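Local coordinates for protein Nrps/pks (Streptomyces albus, PDB 4OPE) that probably catalyses chain-extending Claisen condensation as a ketosynthase domain of OzmH, an AT-less type I polyketide synthase of oxazolomycin biosynthesis, at residues R29-G34 with L361-L366; S267-H272 with G288-E293; L308-T313 with P320-G325; R328-H333 with T391-Q396; A418-G423 with N428-L433. All coordinates share one frame; numbering follows the deposited sequence.

How the interactions relate
Followed from the N terminus, the chain illustrates how a ketosynthase is closed up by contacts of very different span. Interaction 1 brings helix 24-33 onto helix 356-370 and so closes a loop of more than 300 residues. Nested inside that loop are interaction 2, which lays helix 284-298 on strand 263-272, and interaction 3, which joins the turn after strand 308-309 to helix 318-329. Interaction 4 starts inside the loop and ends beyond it, at strand 393-395, so it crosses interaction 1. Interaction 5, a short hairpin, follows all of them. Its two strands lie between those of interactions 2 and 3 in one sheet, against which helix 356-370 of interaction 1 also packs.

Interaction 1: R29-G34 with L361-L366; sequences RNLREG and LTKVLL
Lys363 meets Leu31 through the aliphatic root of its side chain, leaving its charge to be used elsewhere. Its CB lies 4.3 Å from Leu31 CD1, a loose approach. The next atom does the touching: Lys363 CG is 3.9 Å from Leu31 CD2 and equally far from Leu31 CD1, so it rests against both methyls. With CG anti to the backbone N (chi1 -176°) and a bend at the next bond (chi2 -145°), the chain crosses Leu31 at a slant; Lys363 CD stands off at 4.6 Å from Leu31 CD2, Lys363 CE returns to 4.2 Å from that methyl, and only NZ turns away. At the tip, NZ forms a salt bridge with Glu309 and a hydrogen bond with Tyr307 OH. One methyl of Leu31 has a second neighbour, for its CD1 stands 4.2 Å from Leu366 CD1, one helical turn further along. No hydrogen bond joins the segments; the contact is hydrocarbon. Just beyond it Gly34 leaves helical backbone angles with the positive phi of a Schellman motif. Leu361 and Val364 of the second helix lean on Ile419 in the sheet, so the N-terminal helix 24-33 packs on a sheet-covering helix of the layered thiolase fold.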
# COMPACT_ATOMS: atom_id res chain seq x y z
N ARG A 29 25.70 8.99 -16.03
CA ARG A 29 26.60 10.11 -16.26
C ARG A 29 26.73 10.98 -14.99
O ARG A 29 27.87 11.28 -14.52
CB ARG A 29 26.03 10.99 -17.36
CG ARG A 29 26.91 11.29 -18.56
CD ARG A 29 26.41 10.64 -19.86
NE ARG A 29 25.02 10.99 -20.19
CZ ARG A 29 24.25 10.33 -21.06
NH1 ARG A 29 24.72 9.27 -21.72
NH2 ARG A 29 22.99 10.71 -21.25
N ASN A 30 25.56 11.36 -14.45
CA ASN A 30 25.51 12.25 -13.29
C ASN A 30 26.10 11.63 -12.05
O ASN A 30 26.83 12.29 -11.33
CB ASN A 30 24.09 12.65 -12.99
CG ASN A 30 23.48 13.52 -14.06
OD1 ASN A 30 24.16 13.90 -15.03
ND2 ASN A 30 22.18 13.84 -13.89
N LEU A 31 25.76 10.38 -11.77
CA LEU A 31 26.39 9.66 -10.64
C LEU A 31 27.86 9.57 -10.87
O LEU A 31 28.62 9.76 -9.96
CB LEU A 31 25.87 8.22 -10.54
CG LEU A 31 24.40 8.10 -10.18
CD1 LEU A 31 23.83 6.75 -10.60
CD2 LEU A 31 24.19 8.31 -8.70
N ARG A 32 28.27 9.24 -12.08
CA ARG A 32 29.68 8.98 -12.38
C ARG A 32 30.52 10.24 -12.16
O ARG A 32 31.57 10.16 -11.61
CB ARG A 32 29.89 8.48 -13.83
CG ARG A 32 30.86 7.30 -13.92
CD ARG A 32 31.17 6.84 -15.33
NE ARG A 32 32.28 7.61 -15.88
CZ ARG A 32 33.56 7.23 -15.93
NH1 ARG A 32 34.44 8.06 -16.46
NH2 ARG A 32 33.98 6.05 -15.48
N GLU A 33 30.02 11.39 -12.58
CA GLU A 33 30.73 12.66 -12.45
C GLU A 33 30.60 13.32 -11.08
O GLU A 33 31.21 14.37 -10.83
CB GLU A 33 30.21 13.62 -13.51
CG GLU A 33 30.53 13.22 -14.95
CD GLU A 33 29.63 13.88 -16.01
OE1 GLU A 33 29.12 15.03 -15.76
OE2 GLU A 33 29.43 13.23 -17.08
N GLY A 34 29.80 12.73 -10.18
CA GLY A 34 29.56 13.32 -8.89
C GLY A 34 28.79 14.62 -9.02
O GLY A 34 29.12 15.61 -8.38
N LEU A 361 18.24 1.87 -5.51
CA LEU A 361 18.33 0.57 -6.12
C LEU A 361 18.88 0.69 -7.52
O LEU A 361 19.68 -0.13 -7.95
CB LEU A 361 16.93 0.08 -6.14
CG LEU A 361 16.53 -1.20 -6.77
CD1 LEU A 361 17.39 -2.26 -6.15
CD2 LEU A 361 15.07 -1.43 -6.38
N THR A 362 18.44 1.71 -8.24
CA THR A 362 18.87 1.94 -9.59
C THR A 362 20.35 2.27 -9.58
O THR A 362 21.13 1.76 -10.40
CB THR A 362 18.07 3.07 -10.23
OG1 THR A 362 16.69 2.69 -10.28
CG2 THR A 362 18.51 3.33 -11.65
N LYS A 363 20.76 3.08 -8.63
CA LYS A 363 22.18 3.39 -8.52
C LYS A 363 23.01 2.15 -8.36
O LYS A 363 24.04 2.04 -8.94
CB LYS A 363 22.42 4.30 -7.36
CG LYS A 363 23.85 4.74 -7.23
CD LYS A 363 24.17 4.84 -5.75
CE LYS A 363 25.28 5.82 -5.49
NZ LYS A 363 25.68 5.74 -4.06
N VAL A 364 22.57 1.19 -7.57
CA VAL A 364 23.33 -0.05 -7.41
C VAL A 364 23.35 -0.89 -8.71
O VAL A 364 24.40 -1.40 -9.13
CB VAL A 364 22.73 -0.87 -6.28
CG1 VAL A 364 23.32 -2.27 -6.23
CG2 VAL A 364 22.98 -0.13 -4.99
N LEU A 365 22.19 -1.04 -9.33
CA LEU A 365 22.16 -1.78 -10.58
C LEU A 365 23.15 -1.22 -11.57
O LEU A 365 23.81 -1.96 -12.25
CB LEU A 365 20.75 -1.78 -11.17
CG LEU A 365 19.71 -2.45 -10.28
CD1 LEU A 365 18.32 -2.41 -10.90
CD2 LEU A 365 20.10 -3.88 -9.93
N LEU A 366 23.24 0.09 -11.69
CA LEU A 366 24.18 0.70 -12.61
C LEU A 366 25.59 0.43 -12.16
O LEU A 366 26.45 0.21 -12.96
CB LEU A 366 23.96 2.22 -12.73
CG LEU A 366 22.63 2.51 -13.42
CD1 LEU A 366 22.09 3.93 -13.21
CD2 LEU A 366 22.77 2.14 -14.90

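Interaction 2: S267-H272 with G288-E293; sequences STAVNH and GVLIGE
The side-chain nitrogen of Asn271, ND2, is hydrogen-bonded to the backbone oxygen of Ala286 and lies 3.8 Å from Leu290 CB. The contact belongs to a beta-alpha-beta crossover of the thiolase fold: strand 263-272 leads into helix 284-298, which runs back over it at 161° before the chain enters strand 308-309, parallel to the first. Where that helix lies on its strand, the Asn271 amide is held from two sides, since OD1 takes a hydrogen bond from Asn428 ND2 on the neighbouring strand 427-434. A chi1 of 79° places the asparagine CG between its backbone N and carbonyl carbon, and from there the amide slants across the base of Leu290, with OD1 3.8 Å from Leu290 CD1. With an alanine in place of Asn271, Asn428 ND2 and Ala286 O would probably lose their mate and a gap would open beside Leu290 CB. Nearby, the second subunit approaches: its Asp166 packs on Asn271, and its Arg120 forms a salt bridge with Glu293. The rest is van der Waals packing by Leu290. With CG anti to the backbone N, it sends one branch down onto the strand, where Leu290 CD1 lies against the Ala269-Val270 peptide, 3.3 Å from Ala269 C. Leu290 CD1 also rests on the alanine side chain, 3.6 Å from Ala269 CB.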
# COMPACT_ATOMS: atom_id res chain seq x y z
N SER A 267 17.82 -11.31 -0.87
CA SER A 267 16.83 -11.19 0.19
C SER A 267 16.20 -9.79 0.28
O SER A 267 16.74 -8.77 -0.22
CB SER A 267 17.45 -11.55 1.55
OG SER A 267 18.25 -10.48 2.07
N THR A 268 15.01 -9.77 0.89
CA THR A 268 14.37 -8.52 1.29
C THR A 268 13.78 -8.64 2.69
O THR A 268 13.38 -9.72 3.10
CB THR A 268 13.25 -8.05 0.33
OG1 THR A 268 12.19 -9.00 0.33
CG2 THR A 268 13.78 -7.89 -1.06
N ALA A 269 13.73 -7.52 3.39
CA ALA A 269 13.08 -7.49 4.66
C ALA A 269 12.49 -6.12 5.00
O ALA A 269 12.99 -5.05 4.55
CB ALA A 269 14.07 -7.93 5.71
N VAL A 270 11.39 -6.19 5.75
CA VAL A 270 10.72 -5.00 6.29
C VAL A 270 10.36 -5.20 7.75
O VAL A 270 10.19 -6.31 8.25
CB VAL A 270 9.47 -4.58 5.47
CG1 VAL A 270 9.85 -4.39 4.01
CG2 VAL A 270 8.35 -5.60 5.58
N ASN A 271 10.30 -4.08 8.45
CA ASN A 271 9.85 -4.06 9.84
C ASN A 271 9.49 -2.65 10.30
O ASN A 271 9.29 -1.73 9.49
CB ASN A 271 10.91 -4.72 10.73
CG ASN A 271 12.10 -3.82 11.06
OD1 ASN A 271 12.34 -2.80 10.41
ND2 ASN A 271 12.84 -4.21 12.07
N HIS A 272 9.39 -2.48 11.61
CA HIS A 272 9.06 -1.19 12.18
C HIS A 272 9.81 -0.93 13.45
O HIS A 272 10.11 -1.87 14.19
CB HIS A 272 7.56 -1.08 12.45
CG HIS A 272 7.10 0.32 12.69
ND1 HIS A 272 6.98 0.87 13.94
CD2 HIS A 272 6.75 1.30 11.82
CE1 HIS A 272 6.56 2.12 13.84
NE2 HIS A 272 6.42 2.41 12.57
N GLY A 288 19.03 -2.61 13.19
CA GLY A 288 19.92 -3.73 13.39
C GLY A 288 19.29 -5.10 13.15
O GLY A 288 19.86 -5.96 12.44
N VAL A 289 18.12 -5.31 13.74
CA VAL A 289 17.39 -6.54 13.55
C VAL A 289 17.08 -6.80 12.07
O VAL A 289 17.36 -7.88 11.54
CB VAL A 289 16.07 -6.52 14.33
CG1 VAL A 289 15.24 -7.75 14.01
CG2 VAL A 289 16.37 -6.42 15.82
N LEU A 290 16.51 -5.79 11.42
CA LEU A 290 16.13 -5.86 10.00
C LEU A 290 17.31 -6.29 9.13
O LEU A 290 17.22 -7.27 8.41
CB LEU A 290 15.64 -4.50 9.57
CG LEU A 290 15.30 -4.36 8.09
CD1 LEU A 290 13.95 -4.98 7.79
CD2 LEU A 290 15.32 -2.90 7.66
N ILE A 291 18.41 -5.56 9.23
CA ILE A 291 19.57 -5.85 8.43
C ILE A 291 20.16 -7.24 8.72
O ILE A 291 20.58 -7.97 7.81
CB ILE A 291 20.65 -4.75 8.64
CG1 ILE A 291 20.18 -3.42 8.03
CG2 ILE A 291 21.94 -5.11 7.94
CD1 ILE A 291 21.00 -2.21 8.40
N GLY A 292 20.16 -7.62 10.00
CA GLY A 292 20.66 -8.91 10.43
C GLY A 292 19.88 -10.01 9.79
O GLY A 292 20.45 -10.98 9.27
N GLU A 293 18.58 -9.85 9.80
CA GLU A 293 17.67 -10.80 9.20
C GLU A 293 17.88 -10.87 7.69
O GLU A 293 18.04 -11.94 7.13
CB GLU A 293 16.26 -10.34 9.48
CG GLU A 293 15.22 -11.43 9.65
CD GLU A 293 13.94 -10.83 10.22
OE1 GLU A 293 14.06 -10.18 11.28
OE2 GLU A 293 12.85 -10.97 9.58

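Interaction 3: L308-T313 with P320-G325; sequences LEAHGT and PVEITG
Glu322 grips two successive backbone N-H groups with the two oxygens of its carboxylate. His311 N donates to Glu322 OE2 at 2.6 Å, somewhat bent at 142°, and Gly312 N donates to Glu322 OE1 at 2.8 Å, straighter at 165°. Each oxygen offers its syn lone pair, the one on the side of its twin, so the carboxylate works as a two-pronged acceptor and its rotation is fixed. Around this pair the packing is by carbon: Ala310 CB lies against OE2 of Glu322, and His311 CB is 3.4 Å from Glu322 OE1. The carboxylate is buried, and the two N-H dipoles would be expected to stabilise its negative charge. A leucine in place of Glu322 would probably leave the N-H groups of His311 and Gly312 without this acceptor and the turn less firmly held.

The second shell sets these groups in place. Glu322 spans the distance from its helix because CG is anti to the backbone N (chi1 -177°) and the chain stays extended beyond it; Phe230, Ser420 and Phe422 pack along it. On the turn, the backbone angles of His311 set the N-H of Gly312 beside its own, and Gly312 turns the chain with a positive phi, while His311 O is bonded to Lys346 NZ and Gly312 O to Ser229 OG. The ring of His311 leads away from Glu322 to meet Phe422. The turn joins strand 308-309 to helix 318-329 in a beta-alpha-beta unit, and carries the start of the HGTGT signature of ketosynthases, whose histidine in relatives belongs to the Cys-His-His active site.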
# COMPACT_ATOMS: atom_id res chain seq x y z
N LEU A 308 27.34 -0.78 0.40
CA LEU A 308 26.16 -0.48 1.23
C LEU A 308 25.61 0.88 0.79
O LEU A 308 26.26 1.90 1.01
CB LEU A 308 26.54 -0.44 2.71
CG LEU A 308 25.49 -0.43 3.83
CD1 LEU A 308 24.66 0.83 3.96
CD2 LEU A 308 24.53 -1.58 3.67
N GLU A 309 24.46 0.86 0.12
CA GLU A 309 23.77 2.06 -0.33
C GLU A 309 22.88 2.40 0.80
O GLU A 309 21.87 1.72 1.08
CB GLU A 309 22.94 1.79 -1.58
CG GLU A 309 22.00 2.91 -1.98
CD GLU A 309 22.70 4.24 -2.34
OE1 GLU A 309 23.91 4.30 -2.72
OE2 GLU A 309 21.99 5.28 -2.25
N ALA A 310 23.28 3.45 1.49
CA ALA A 310 22.69 3.75 2.80
C ALA A 310 21.50 4.66 2.65
O ALA A 310 21.35 5.36 1.65
CB ALA A 310 23.72 4.41 3.67
N HIS A 311 20.67 4.68 3.68
CA HIS A 311 19.61 5.63 3.75
C HIS A 311 20.13 7.05 3.61
O HIS A 311 19.68 7.79 2.74
CB HIS A 311 18.81 5.46 5.02
CG HIS A 311 17.59 6.30 5.05
ND1 HIS A 311 16.68 6.30 4.02
CD2 HIS A 311 17.15 7.18 5.97
CE1 HIS A 311 15.71 7.15 4.32
NE2 HIS A 311 15.97 7.69 5.51
N GLY A 312 21.06 7.44 4.44
CA GLY A 312 21.95 8.56 4.05
C GLY A 312 21.28 9.91 3.89
O GLY A 312 21.55 10.64 2.96
N THR A 313 20.47 10.24 4.87
CA THR A 313 19.56 11.35 4.86
C THR A 313 20.25 12.72 5.17
O THR A 313 19.87 13.78 4.66
CB THR A 313 18.47 10.96 5.86
OG1 THR A 313 17.31 11.70 5.62
CG2 THR A 313 18.91 11.12 7.31
N PRO A 320 24.20 9.16 12.46
CA PRO A 320 24.81 8.32 13.49
C PRO A 320 23.97 7.12 13.88
O PRO A 320 24.51 6.09 14.29
CB PRO A 320 24.91 9.24 14.71
CG PRO A 320 24.89 10.61 14.15
CD PRO A 320 24.02 10.54 12.92
N VAL A 321 22.66 7.29 13.84
CA VAL A 321 21.77 6.18 14.15
C VAL A 321 21.91 5.08 13.10
O VAL A 321 21.91 3.91 13.45
CB VAL A 321 20.31 6.65 14.28
CG1 VAL A 321 19.32 5.50 14.22
CG2 VAL A 321 20.17 7.43 15.58
N GLU A 322 22.04 5.45 11.84
CA GLU A 322 22.19 4.45 10.78
C GLU A 322 23.47 3.65 10.99
O GLU A 322 23.49 2.42 10.86
CB GLU A 322 22.18 5.10 9.41
CG GLU A 322 22.25 4.10 8.28
CD GLU A 322 21.82 4.64 6.90
OE1 GLU A 322 21.68 5.88 6.71
OE2 GLU A 322 21.59 3.79 5.98
N ILE A 323 24.53 4.33 11.36
CA ILE A 323 25.76 3.62 11.60
C ILE A 323 25.66 2.68 12.81
O ILE A 323 26.15 1.54 12.79
CB ILE A 323 26.95 4.57 11.73
CG1 ILE A 323 27.08 5.45 10.49
CG2 ILE A 323 28.21 3.77 11.88
CD1 ILE A 323 27.23 4.67 9.19
N THR A 324 25.01 3.12 13.85
CA THR A 324 24.84 2.29 15.00
C THR A 324 24.02 1.06 14.67
O THR A 324 24.31 -0.00 15.16
CB THR A 324 24.11 3.06 16.07
OG1 THR A 324 24.83 4.26 16.31
CG2 THR A 324 23.98 2.24 17.34
N GLY A 325 22.98 1.21 13.86
CA GLY A 325 22.16 0.07 13.42
C GLY A 325 23.02 -0.96 12.72
O GLY A 325 22.91 -2.16 13.00

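Interaction 4: R328-H333 with T391-Q396; sequences RAFQGH and TPFRLQ
Two phenylalanine rings make the whole of this close contact, in an arrangement that is neither a stack nor an edge-to-face pair. Phe330 and Phe393 reach for each other from opposite directions, their planes inclined by 35° and their centroids 5.6 Å apart. The pair joins the C-terminal end region of helix 318-329 to strand 393-395, an outermost strand of this chain's mixed sheet in the thiolase fold. The rings meet mainly through Phe330 CE2 and Phe393 CZ, which lie 3.3 Å apart, with Phe330 CE2 also 3.8 Å from Phe393 CE1. Phe393 has CG anti to the carbonyl carbon (chi1 -51°), which brings the ring off its strand toward the helix. Ile340 of the adjacent strand touches both rings, Leu295 packs on Phe330 and Leu326 on Phe393.

Phe330 begins a type II beta turn ending at His333, its closing bond weak. On the other side Thr391 forms an ST turn, OG1 accepting from Phe393 N at 3.1 Å. Arg394 clasps the same bend with one nitrogen: NH1 donates to Thr391 O at 2.6 Å, and also to Phe393 O at 2.8 Å, approaching from above that carbonyl's plane.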
# COMPACT_ATOMS: atom_id res chain seq x y z
N ARG A 328 25.19 -2.75 15.03
CA ARG A 328 24.38 -3.72 15.73
C ARG A 328 24.09 -4.95 14.91
O ARG A 328 24.00 -6.04 15.45
CB ARG A 328 23.06 -3.12 16.20
CG ARG A 328 23.24 -2.09 17.28
CD ARG A 328 21.93 -1.68 17.95
NE ARG A 328 21.21 -2.89 18.38
CZ ARG A 328 21.05 -3.27 19.64
NH1 ARG A 328 21.50 -2.53 20.64
NH2 ARG A 328 20.40 -4.41 19.90
N ALA A 329 23.94 -4.80 13.60
CA ALA A 329 23.60 -5.94 12.78
C ALA A 329 24.79 -6.85 12.58
O ALA A 329 24.65 -8.07 12.47
CB ALA A 329 23.05 -5.49 11.45
N PHE A 330 25.98 -6.24 12.52
CA PHE A 330 27.26 -6.96 12.35
C PHE A 330 27.89 -7.53 13.63
O PHE A 330 28.97 -8.13 13.60
CB PHE A 330 28.25 -6.01 11.73
CG PHE A 330 27.93 -5.65 10.33
CD1 PHE A 330 26.74 -6.05 9.74
CD2 PHE A 330 28.82 -4.90 9.60
CE1 PHE A 330 26.47 -5.72 8.45
CE2 PHE A 330 28.56 -4.57 8.30
CZ PHE A 330 27.37 -4.97 7.72
N GLN A 331 27.22 -7.30 14.76
CA GLN A 331 27.61 -7.87 16.04
C GLN A 331 27.35 -9.39 15.93
O GLN A 331 26.30 -9.82 15.42
CB GLN A 331 26.77 -7.24 17.15
CG GLN A 331 27.40 -7.07 18.51
CD GLN A 331 26.33 -6.77 19.57
OE1 GLN A 331 25.25 -6.22 19.25
NE2 GLN A 331 26.60 -7.16 20.83
N GLY A 332 28.29 -10.20 16.40
CA GLY A 332 28.15 -11.65 16.26
C GLY A 332 28.67 -12.16 14.93
O GLY A 332 28.29 -13.22 14.48
N HIS A 333 29.55 -11.38 14.30
CA HIS A 333 30.19 -11.74 13.05
C HIS A 333 31.61 -11.30 13.25
O HIS A 333 31.85 -10.29 13.87
CB HIS A 333 29.60 -10.98 11.85
CG HIS A 333 28.22 -11.40 11.48
ND1 HIS A 333 27.97 -12.33 10.49
CD2 HIS A 333 27.01 -11.02 11.95
CE1 HIS A 333 26.66 -12.49 10.37
NE2 HIS A 333 26.06 -11.72 11.26
N THR A 391 34.55 1.16 12.44
CA THR A 391 33.67 0.29 11.68
C THR A 391 34.35 -0.07 10.36
O THR A 391 35.38 0.52 9.98
CB THR A 391 32.29 0.96 11.38
OG1 THR A 391 32.38 1.83 10.25
CG2 THR A 391 31.83 1.75 12.58
N PRO A 392 33.75 -1.04 9.67
CA PRO A 392 34.20 -1.45 8.38
C PRO A 392 33.96 -0.42 7.27
O PRO A 392 34.57 -0.52 6.21
CB PRO A 392 33.35 -2.69 8.11
CG PRO A 392 33.01 -3.20 9.45
CD PRO A 392 32.77 -1.97 10.23
N PHE A 393 33.09 0.56 7.50
CA PHE A 393 32.56 1.38 6.42
C PHE A 393 33.47 2.51 6.07
O PHE A 393 34.01 3.13 6.92
CB PHE A 393 31.16 1.92 6.79
CG PHE A 393 30.24 0.83 7.26
CD1 PHE A 393 29.71 -0.07 6.36
CD2 PHE A 393 29.97 0.67 8.59
CE1 PHE A 393 28.90 -1.11 6.78
CE2 PHE A 393 29.18 -0.38 9.02
CZ PHE A 393 28.64 -1.27 8.11
N ARG A 394 33.63 2.78 4.79
CA ARG A 394 34.34 3.96 4.34
C ARG A 394 33.50 4.67 3.29
O ARG A 394 32.99 4.06 2.36
CB ARG A 394 35.73 3.60 3.76
CG ARG A 394 36.66 2.92 4.75
CD ARG A 394 37.15 3.79 5.94
NE ARG A 394 37.99 2.99 6.85
CZ ARG A 394 37.58 2.33 7.94
NH1 ARG A 394 36.32 2.38 8.39
NH2 ARG A 394 38.47 1.62 8.62
N LEU A 395 33.36 5.96 3.47
CA LEU A 395 32.56 6.73 2.60
C LEU A 395 33.26 6.70 1.26
O LEU A 395 34.42 6.87 1.16
CB LEU A 395 32.37 8.13 3.15
CG LEU A 395 31.07 8.90 2.93
CD1 LEU A 395 31.29 9.92 1.84
CD2 LEU A 395 29.85 8.05 2.60
N GLN A 396 32.51 6.42 0.22
CA GLN A 396 33.03 6.36 -1.10
C GLN A 396 32.91 7.73 -1.72
O GLN A 396 31.86 8.08 -2.22
CB GLN A 396 32.23 5.35 -1.89
CG GLN A 396 32.75 5.15 -3.29
CD GLN A 396 34.09 4.51 -3.30
OE1 GLN A 396 34.33 3.51 -2.64
NE2 GLN A 396 34.98 5.09 -4.03

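Interaction 5: A418-G423 with N428-L433; sequences AISAFG and NAHVIL
A beta hairpin brings strands 416-422 and 427-434 together. Two hydrogen-bonded pairs alternate with non-hydrogen-bonded ones. Ile419 and Val431 bond in both directions, Ile419 N to Val431 O at 2.8 Å and Val431 N to Ile419 O at 2.9 Å. Ala421 and Ala429 do the same, with Ala429 N 2.8 Å from Ala421 O. Between these rungs, on the face that carries Ala418, Ser420 and Phe422, the non-hydrogen-bonded pair Ser420 and His430 joins through its side chains. Ser420 OG lies in the plane of the imidazole at its edge, 2.9 Å from His430 ND1, and either group could be the donor. His430 has CG anti to the backbone N (chi1 -164°), which leans the ring across to the partner strand, where Ile419 O lies over one of its faces and Ala418 CB is 3.5 Å from NE2.

Within the layered thiolase fold this hairpin sits inside the sheet, between strands 263-272 and 308-309. Helix 284-298 covers the His430 side, and helices 178-192 and 356-370 the side of Ile419 and Val431. There Ile419 CB meets Val431 CG1 at 4.0 Å. At the turn end, the Asn428 amide, whose ND2 is bonded to Asn271 on the next strand, stands nearly upright to the Phe422 ring, their planes 85° apart, and Asn428 CB lies in the ring plane at its edge, 3.6 Å from Phe422 CD1.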
# COMPACT_ATOMS: atom_id res chain seq x y z
N ALA A 418 23.96 -4.03 -0.60
CA ALA A 418 22.86 -3.98 0.30
C ALA A 418 22.35 -2.55 0.31
O ALA A 418 23.13 -1.62 0.27
CB ALA A 418 23.33 -4.40 1.68
N ILE A 419 21.04 -2.41 0.41
CA ILE A 419 20.38 -1.11 0.29
C ILE A 419 19.36 -0.95 1.39
O ILE A 419 18.52 -1.83 1.57
CB ILE A 419 19.61 -1.01 -1.02
CG1 ILE A 419 20.54 -1.49 -2.13
CG2 ILE A 419 19.10 0.43 -1.24
CD1 ILE A 419 19.92 -1.45 -3.51
N SER A 420 19.43 0.19 2.08
CA SER A 420 18.54 0.54 3.18
C SER A 420 17.62 1.71 2.85
O SER A 420 17.99 2.65 2.18
CB SER A 420 19.33 0.96 4.41
OG SER A 420 20.00 -0.12 5.04
N ALA A 421 16.41 1.64 3.39
CA ALA A 421 15.50 2.73 3.37
C ALA A 421 14.64 2.69 4.64
O ALA A 421 13.96 1.70 4.92
CB ALA A 421 14.64 2.63 2.14
N PHE A 422 14.68 3.81 5.37
CA PHE A 422 13.98 3.97 6.65
C PHE A 422 12.97 5.11 6.59
O PHE A 422 13.31 6.26 6.47
CB PHE A 422 15.01 4.28 7.75
CG PHE A 422 16.12 3.29 7.81
CD1 PHE A 422 15.86 1.95 7.83
CD2 PHE A 422 17.43 3.70 7.81
CE1 PHE A 422 16.86 1.02 7.89
CE2 PHE A 422 18.45 2.78 7.86
CZ PHE A 422 18.17 1.44 7.92
N GLY A 423 11.71 4.77 6.64
CA GLY A 423 10.68 5.77 6.58
C GLY A 423 10.66 6.54 7.89
O GLY A 423 10.76 5.96 8.97
N ASN A 428 10.73 0.33 7.98
CA ASN A 428 12.05 0.15 7.41
C ASN A 428 12.06 -0.94 6.39
O ASN A 428 11.32 -1.88 6.53
CB ASN A 428 13.05 -0.26 8.48
CG ASN A 428 13.06 0.65 9.66
OD1 ASN A 428 13.34 1.83 9.54
ND2 ASN A 428 12.83 0.10 10.83
N ALA A 429 12.98 -0.85 5.44
CA ALA A 429 13.13 -1.89 4.47
C ALA A 429 14.59 -2.02 4.13
O ALA A 429 15.30 -1.01 4.08
CB ALA A 429 12.36 -1.56 3.21
N HIS A 430 15.03 -3.27 3.93
CA HIS A 430 16.40 -3.57 3.49
C HIS A 430 16.39 -4.60 2.38
O HIS A 430 15.59 -5.55 2.45
CB HIS A 430 17.20 -4.13 4.66
CG HIS A 430 18.68 -4.11 4.45
ND1 HIS A 430 19.44 -2.96 4.59
CD2 HIS A 430 19.55 -5.11 4.15
CE1 HIS A 430 20.71 -3.24 4.35
NE2 HIS A 430 20.81 -4.54 4.09
N VAL A 431 17.27 -4.43 1.39
CA VAL A 431 17.44 -5.42 0.33
C VAL A 431 18.90 -5.72 -0.04
O VAL A 431 19.73 -4.83 -0.14
CB VAL A 431 16.58 -5.11 -0.92
CG1 VAL A 431 16.70 -3.69 -1.34
CG2 VAL A 431 16.97 -5.98 -2.10
N ILE A 432 19.19 -7.02 -0.21
CA ILE A 432 20.49 -7.52 -0.63
C ILE A 432 20.42 -7.97 -2.09
O ILE A 432 19.57 -8.82 -2.44
CB ILE A 432 20.90 -8.75 0.18
CG1 ILE A 432 20.64 -8.57 1.68
CG2 ILE A 432 22.36 -9.02 0.00
CD1 ILE A 432 21.62 -7.70 2.43
N LEU A 433 21.30 -7.42 -2.93
CA LEU A 433 21.40 -7.81 -4.33
C LEU A 433 22.74 -8.44 -4.70
O LEU A 433 23.77 -8.22 -4.06
CB LEU A 433 21.17 -6.60 -5.22
CG LEU A 433 19.84 -5.90 -5.00
CD1 LEU A 433 19.72 -4.75 -5.97
CD2 LEU A 433 18.66 -6.82 -5.21